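Local coordinates for protein rhamnosidase B (Bacillus sp., PDB 2OKX) that hydrolyses the glycosidic bonds of terminal alpha-L-rhamnose residues in alpha-L-rhamnosides, as a family 78 glycoside hydrolase, at residues L260-G265 and V301-T306; V769-G774 and A782-Y787. All coordinates share one frame; numbering follows the deposited sequence.

The two contacts illustrate how the same kind of buried apolar touch is put to use in unlike folds. Interaction 1 lies in an all-beta region, where side chains of two strands from different sheets meet with no hydrogen bond between them; all four touching residues are buried. Interaction 2 joins two helices that follow each other closely in the alpha-helical part of the enzyme, and adds a polar bond at its partly exposed margin to a buried apolar core. They share no helix or strand and lie in different regions, the first in D2 and the second in the helical catalytic part. Interactions 1 and 2 do not touch, their nearest atoms being about 33 Å apart.

Interaction 1 (L260-G265 and V301-T306); sequences LGFPTG and VLVDIT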
loop_
_atom_site.group_PDB
_atom_site.type_symbol
_atom_site.label_atom_id
_atom_site.label_comp_id
_atom_site.label_asym_id
_atom_site.label_seq_id
_atom_site.Cartn_x
_atom_site.Cartn_y
_atom_site.Cartn_z
ATOM N N LEU A 260 9.012 29.500 -9.882
ATOM C CA LEU A 260 8.133 28.862 -8.913
ATOM C C LEU A 260 7.998 27.425 -9.383
ATOM O O LEU A 260 7.697 27.181 -10.552
ATOM C CB LEU A 260 6.753 29.523 -8.894
ATOM C CG LEU A 260 6.687 31.024 -8.600
ATOM C CD1 LEU A 260 5.224 31.461 -8.585
ATOM C CD2 LEU A 260 7.353 31.331 -7.259
ATOM N N GLY A 261 8.234 26.482 -8.477
ATOM C CA GLY A 261 8.137 25.080 -8.834
ATOM C C GLY A 261 7.053 24.351 -8.068
ATOM O O GLY A 261 6.852 24.579 -6.875
ATOM N N PHE A 262 6.350 23.468 -8.765
ATOM C CA PHE A 262 5.284 22.684 -8.163
ATOM C C PHE A 262 5.517 21.220 -8.519
ATOM O O PHE A 262 5.004 20.719 -9.521
ATOM C CB PHE A 262 3.931 23.172 -8.684
ATOM C CG PHE A 262 3.590 24.566 -8.236
ATOM C CD1 PHE A 262 3.022 24.788 -6.986
ATOM C CD2 PHE A 262 3.889 25.661 -9.040
ATOM C CE1 PHE A 262 2.755 26.088 -6.538
ATOM C CE2 PHE A 262 3.630 26.964 -8.604
ATOM C CZ PHE A 262 3.063 27.175 -7.350
ATOM N N PRO A 263 6.315 20.520 -7.695
ATOM C CA PRO A 263 6.652 19.108 -7.886
ATOM C C PRO A 263 5.434 18.242 -8.179
ATOM O O PRO A 263 5.505 17.310 -8.981
ATOM C CB PRO A 263 7.312 18.733 -6.564
ATOM C CG PRO A 263 7.976 20.009 -6.161
ATOM C CD PRO A 263 6.896 21.025 -6.438
ATOM N N THR A 264 4.322 18.555 -7.524
ATOM C CA THR A 264 3.096 17.794 -7.707
ATOM C C THR A 264 1.989 18.595 -8.382
ATOM O O THR A 264 0.824 18.198 -8.361
ATOM C CB THR A 264 2.595 17.235 -6.355
ATOM O OG1 THR A 264 2.540 18.282 -5.377
ATOM C CG2 THR A 264 3.537 16.158 -5.860
ATOM N N GLY A 265 2.365 19.724 -8.981
ATOM C CA GLY A 265 1.405 20.561 -9.685
ATOM C C GLY A 265 0.618 21.539 -8.831
ATOM O O GLY A 265 0.753 21.566 -7.607
ATOM N N VAL A 301 2.376 36.538 -3.774
ATOM C CA VAL A 301 2.142 35.350 -4.585
ATOM C C VAL A 301 0.939 34.624 -4.016
ATOM O O VAL A 301 0.879 34.344 -2.818
ATOM C CB VAL A 301 3.362 34.409 -4.570
ATOM C CG1 VAL A 301 3.089 33.176 -5.432
ATOM C CG2 VAL A 301 4.583 35.147 -5.085
ATOM N N LEU A 302 -0.028 34.329 -4.876
ATOM C CA LEU A 302 -1.242 33.648 -4.447
ATOM C C LEU A 302 -1.434 32.383 -5.278
ATOM O O LEU A 302 -1.518 32.442 -6.503
ATOM C CB LEU A 302 -2.447 34.580 -4.628
ATOM C CG LEU A 302 -3.595 34.471 -3.626
ATOM C CD1 LEU A 302 -3.127 34.967 -2.272
ATOM C CD2 LEU A 302 -4.778 35.304 -4.100
ATOM N N VAL A 303 -1.494 31.240 -4.607
ATOM C CA VAL A 303 -1.677 29.965 -5.293
ATOM C C VAL A 303 -3.043 29.401 -4.933
ATOM O O VAL A 303 -3.327 29.151 -3.765
ATOM C CB VAL A 303 -0.594 28.939 -4.875
ATOM C CG1 VAL A 303 -0.809 27.621 -5.619
ATOM C CG2 VAL A 303 0.798 29.496 -5.163
ATOM N N ASP A 304 -3.896 29.218 -5.931
ATOM C CA ASP A 304 -5.223 28.666 -5.677
ATOM C C ASP A 304 -5.058 27.177 -5.405
ATOM O O ASP A 304 -4.496 26.458 -6.228
ATOM C CB ASP A 304 -6.132 28.875 -6.892
ATOM C CG ASP A 304 -7.564 28.426 -6.638
ATOM O OD1 ASP A 304 -8.400 28.589 -7.544
ATOM O OD2 ASP A 304 -7.852 27.914 -5.537
ATOM N N ILE A 305 -5.533 26.723 -4.248
ATOM C CA ILE A 305 -5.425 25.313 -3.879
ATOM C C ILE A 305 -6.791 24.639 -3.754
ATOM O O ILE A 305 -6.893 23.520 -3.246
ATOM C CB ILE A 305 -4.671 25.137 -2.540
ATOM C CG1 ILE A 305 -5.373 25.933 -1.436
ATOM C CG2 ILE A 305 -3.219 25.574 -2.701
ATOM C CD1 ILE A 305 -4.755 25.763 -0.058
ATOM N N THR A 306 -7.831 25.324 -4.224
ATOM C CA THR A 306 -9.197 24.803 -4.172
ATOM C C THR A 306 -9.238 23.446 -4.865
ATOM O O THR A 306 -8.962 23.347 -6.060
ATOM C CB THR A 306 -10.171 25.757 -4.876
ATOM O OG1 THR A 306 -10.134 27.032 -4.222
ATOM C CG2 THR A 306 -11.591 25.207 -4.830
#
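Two strands meet here through side-chain ends alone: Leu-260 and Phe-262 face Val-301 and Val-303 with no hydrogen bond across, and the CA atoms of Phe-262 and Val-303 stand 10.5 Å apart. At one end of the contact Leu-260 and Val-301 reach toward each other tip to tip, CD1 of the leucine lying 4.2 Å from CG1 of the valine. Further on, the Phe-262 ring approaches Val-303 from the opposite direction. Its CZ comes 3.9 Å from CG2 of Val-303, a methyl near the ring plane at the edge, while CE1 lies 4.0 Å from CG1 of Val-303. With CG1 anti to the backbone N (chi1 -180°), Val-303 offers both methyls to this one end of the ring.

Such a spacing, with alternate residues pointing inward, is that of facing sheets in a beta sandwich. Strand 256-262 belongs to one sheet, where Leu-260 and Phe-262 bond through their backbones to Tyr-290 and Arg-288; strand 297-309 belongs to the other, where Val-301 bonds to Thr-248. Val-271 adds to the apolar layer by touching both Leu-260 and Phe-262.

Beyond the contact both segments turn. A type I turn runs from Phe-262 to Gly-265, closed by Gly-265 N to Phe-262 O. In segment 301-306, Asp-304 OD2 accepts two bonds from Thr-306, using its syn lone pair for OG1 at 2.8 Å, while the backbone N comes to it from above the carboxylate plane; this second bond makes an Asx turn. OD1 is held by Ser-269 and Tyr-364.

Interaction 2 (V769-G774 and A782-Y787); sequences VAYLCG and AVIEGY
Segments 769-774 and 782-787 come closest at Tyr-771 and Ile-784, whose CA atoms are 6.7 Å apart, and Gly-774, the first residue to leave helical phi/psi, has positive phi in a Schellman motif. The side chains of Tyr-771 and Ile-784 run alongside one another, heading opposite ways, CG2 of Ile-784 resting 3.6 Å from Tyr-771 CB and 3.9 Å from its CD1. Further out, the ring crosses the extended chain of Glu-785, whose CG lies 3.3 Å from Tyr-771 CE1. With CG anti to the backbone N (chi1 -173°), the tyrosine carries its hydroxyl to the carboxylate: OH donates to Glu-785 OE1 at 2.8 Å, meeting it from above the carboxylate plane, which stands 68° from that of the ring. A phenylalanine in place of Tyr-771 would probably leave Glu-785 OE1 without this donor and its carboxylate freer to turn. Ala-810 and Lys-813 of helix 801-813 also touch Tyr-771, and Ala-770 packs on Leu-700 of helix 696-715. These are two consecutive helices joined by a short connection and packed together within the helical catalytic domain, whose (alpha/alpha)6 barrel is characteristic of family 78 glycosidases.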
loop_
_atom_site.group_PDB
_atom_site.type_symbol
_atom_site.label_atom_id
_atom_site.label_comp_id
_atom_site.label_asym_id
_atom_site.label_seq_id
_atom_site.Cartn_x
_atom_site.Cartn_y
_atom_site.Cartn_z
ATOM N N VAL A 769 -17.357 -11.032 -17.246
ATOM C CA VAL A 769 -18.023 -11.242 -15.966
ATOM C C VAL A 769 -19.331 -12.014 -16.135
ATOM O O VAL A 769 -19.663 -12.865 -15.313
ATOM C CB VAL A 769 -18.312 -9.896 -15.253
ATOM C CG1 VAL A 769 -19.074 -10.143 -13.963
ATOM C CG2 VAL A 769 -17.001 -9.177 -14.953
ATOM N N ALA A 770 -20.072 -11.715 -17.195
ATOM C CA ALA A 770 -21.333 -12.407 -17.447
ATOM C C ALA A 770 -21.052 -13.894 -17.666
ATOM O O ALA A 770 -21.807 -14.760 -17.218
ATOM C CB ALA A 770 -22.022 -11.814 -18.671
ATOM N N TYR A 771 -19.950 -14.178 -18.349
ATOM C CA TYR A 771 -19.549 -15.549 -18.635
ATOM C C TYR A 771 -19.167 -16.299 -17.358
ATOM O O TYR A 771 -19.622 -17.422 -17.128
ATOM C CB TYR A 771 -18.362 -15.545 -19.597
ATOM C CG TYR A 771 -17.965 -16.915 -20.102
ATOM C CD1 TYR A 771 -18.727 -17.570 -21.071
ATOM C CD2 TYR A 771 -16.827 -17.553 -19.616
ATOM C CE1 TYR A 771 -18.360 -18.831 -21.545
ATOM C CE2 TYR A 771 -16.453 -18.809 -20.080
ATOM C CZ TYR A 771 -17.222 -19.443 -21.044
ATOM O OH TYR A 771 -16.853 -20.687 -21.498
ATOM N N LEU A 772 -18.334 -15.674 -16.530
ATOM C CA LEU A 772 -17.880 -16.283 -15.281
ATOM C C LEU A 772 -18.973 -16.471 -14.244
ATOM O O LEU A 772 -18.938 -17.423 -13.467
ATOM C CB LEU A 772 -16.767 -15.444 -14.647
ATOM C CG LEU A 772 -15.369 -15.502 -15.257
ATOM C CD1 LEU A 772 -14.466 -14.508 -14.540
ATOM C CD2 LEU A 772 -14.817 -16.908 -15.131
ATOM N N CYS A 773 -19.934 -15.556 -14.213
ATOM C CA CYS A 773 -21.010 -15.641 -13.238
ATOM C C CYS A 773 -22.114 -16.618 -13.632
ATOM O O CYS A 773 -23.025 -16.877 -12.852
ATOM C CB CYS A 773 -21.589 -14.246 -12.988
ATOM S SG CYS A 773 -20.412 -13.134 -12.164
ATOM N N GLY A 774 -22.020 -17.164 -14.839
ATOM C CA GLY A 774 -23.015 -18.119 -15.297
ATOM C C GLY A 774 -24.358 -17.497 -15.625
ATOM O O GLY A 774 -25.386 -18.175 -15.601
ATOM N N ALA A 782 -22.398 -18.906 -25.974
ATOM C CA ALA A 782 -21.601 -19.144 -27.170
ATOM C C ALA A 782 -21.104 -17.826 -27.745
ATOM O O ALA A 782 -19.959 -17.723 -28.188
ATOM C CB ALA A 782 -22.432 -19.888 -28.212
ATOM N N VAL A 783 -21.972 -16.819 -27.741
ATOM C CA VAL A 783 -21.608 -15.509 -28.264
ATOM C C VAL A 783 -20.461 -14.922 -27.449
ATOM O O VAL A 783 -19.489 -14.415 -28.010
ATOM C CB VAL A 783 -22.806 -14.529 -28.218
ATOM C CG1 VAL A 783 -22.390 -13.169 -28.768
ATOM C CG2 VAL A 783 -23.963 -15.089 -29.026
ATOM N N ILE A 784 -20.577 -14.994 -26.126
ATOM C CA ILE A 784 -19.537 -14.465 -25.249
ATOM C C ILE A 784 -18.211 -15.178 -25.510
ATOM O O ILE A 784 -17.158 -14.542 -25.563
ATOM C CB ILE A 784 -19.918 -14.627 -23.756
ATOM C CG1 ILE A 784 -21.233 -13.897 -23.468
ATOM C CG2 ILE A 784 -18.814 -14.065 -22.870
ATOM C CD1 ILE A 784 -21.199 -12.413 -23.764
ATOM N N GLU A 785 -18.266 -16.494 -25.687
ATOM C CA GLU A 785 -17.062 -17.274 -25.952
ATOM C C GLU A 785 -16.356 -16.803 -27.217
ATOM O O GLU A 785 -15.129 -16.875 -27.318
ATOM C CB GLU A 785 -17.405 -18.762 -26.056
ATOM C CG GLU A 785 -17.851 -19.358 -24.733
ATOM C CD GLU A 785 -18.054 -20.861 -24.791
ATOM O OE1 GLU A 785 -18.303 -21.463 -23.723
ATOM O OE2 GLU A 785 -17.968 -21.439 -25.896
ATOM N N GLY A 786 -17.131 -16.318 -28.183
ATOM C CA GLY A 786 -16.536 -15.825 -29.410
ATOM C C GLY A 786 -15.733 -14.575 -29.102
ATOM O O GLY A 786 -14.641 -14.368 -29.640
ATOM N N TYR A 787 -16.281 -13.737 -28.227
ATOM C CA TYR A 787 -15.615 -12.504 -27.827
ATOM C C TYR A 787 -14.323 -12.836 -27.084
ATOM O O TYR A 787 -13.307 -12.167 -27.262
ATOM C CB TYR A 787 -16.540 -11.675 -26.925
ATOM C CG TYR A 787 -17.783 -11.146 -27.618
ATOM C CD1 TYR A 787 -18.878 -10.702 -26.878
ATOM C CD2 TYR A 787 -17.862 -11.085 -29.011
ATOM C CE1 TYR A 787 -20.025 -10.211 -27.506
ATOM C CE2 TYR A 787 -19.003 -10.596 -29.650
ATOM C CZ TYR A 787 -20.079 -10.163 -28.892
ATOM O OH TYR A 787 -21.213 -9.691 -29.517
#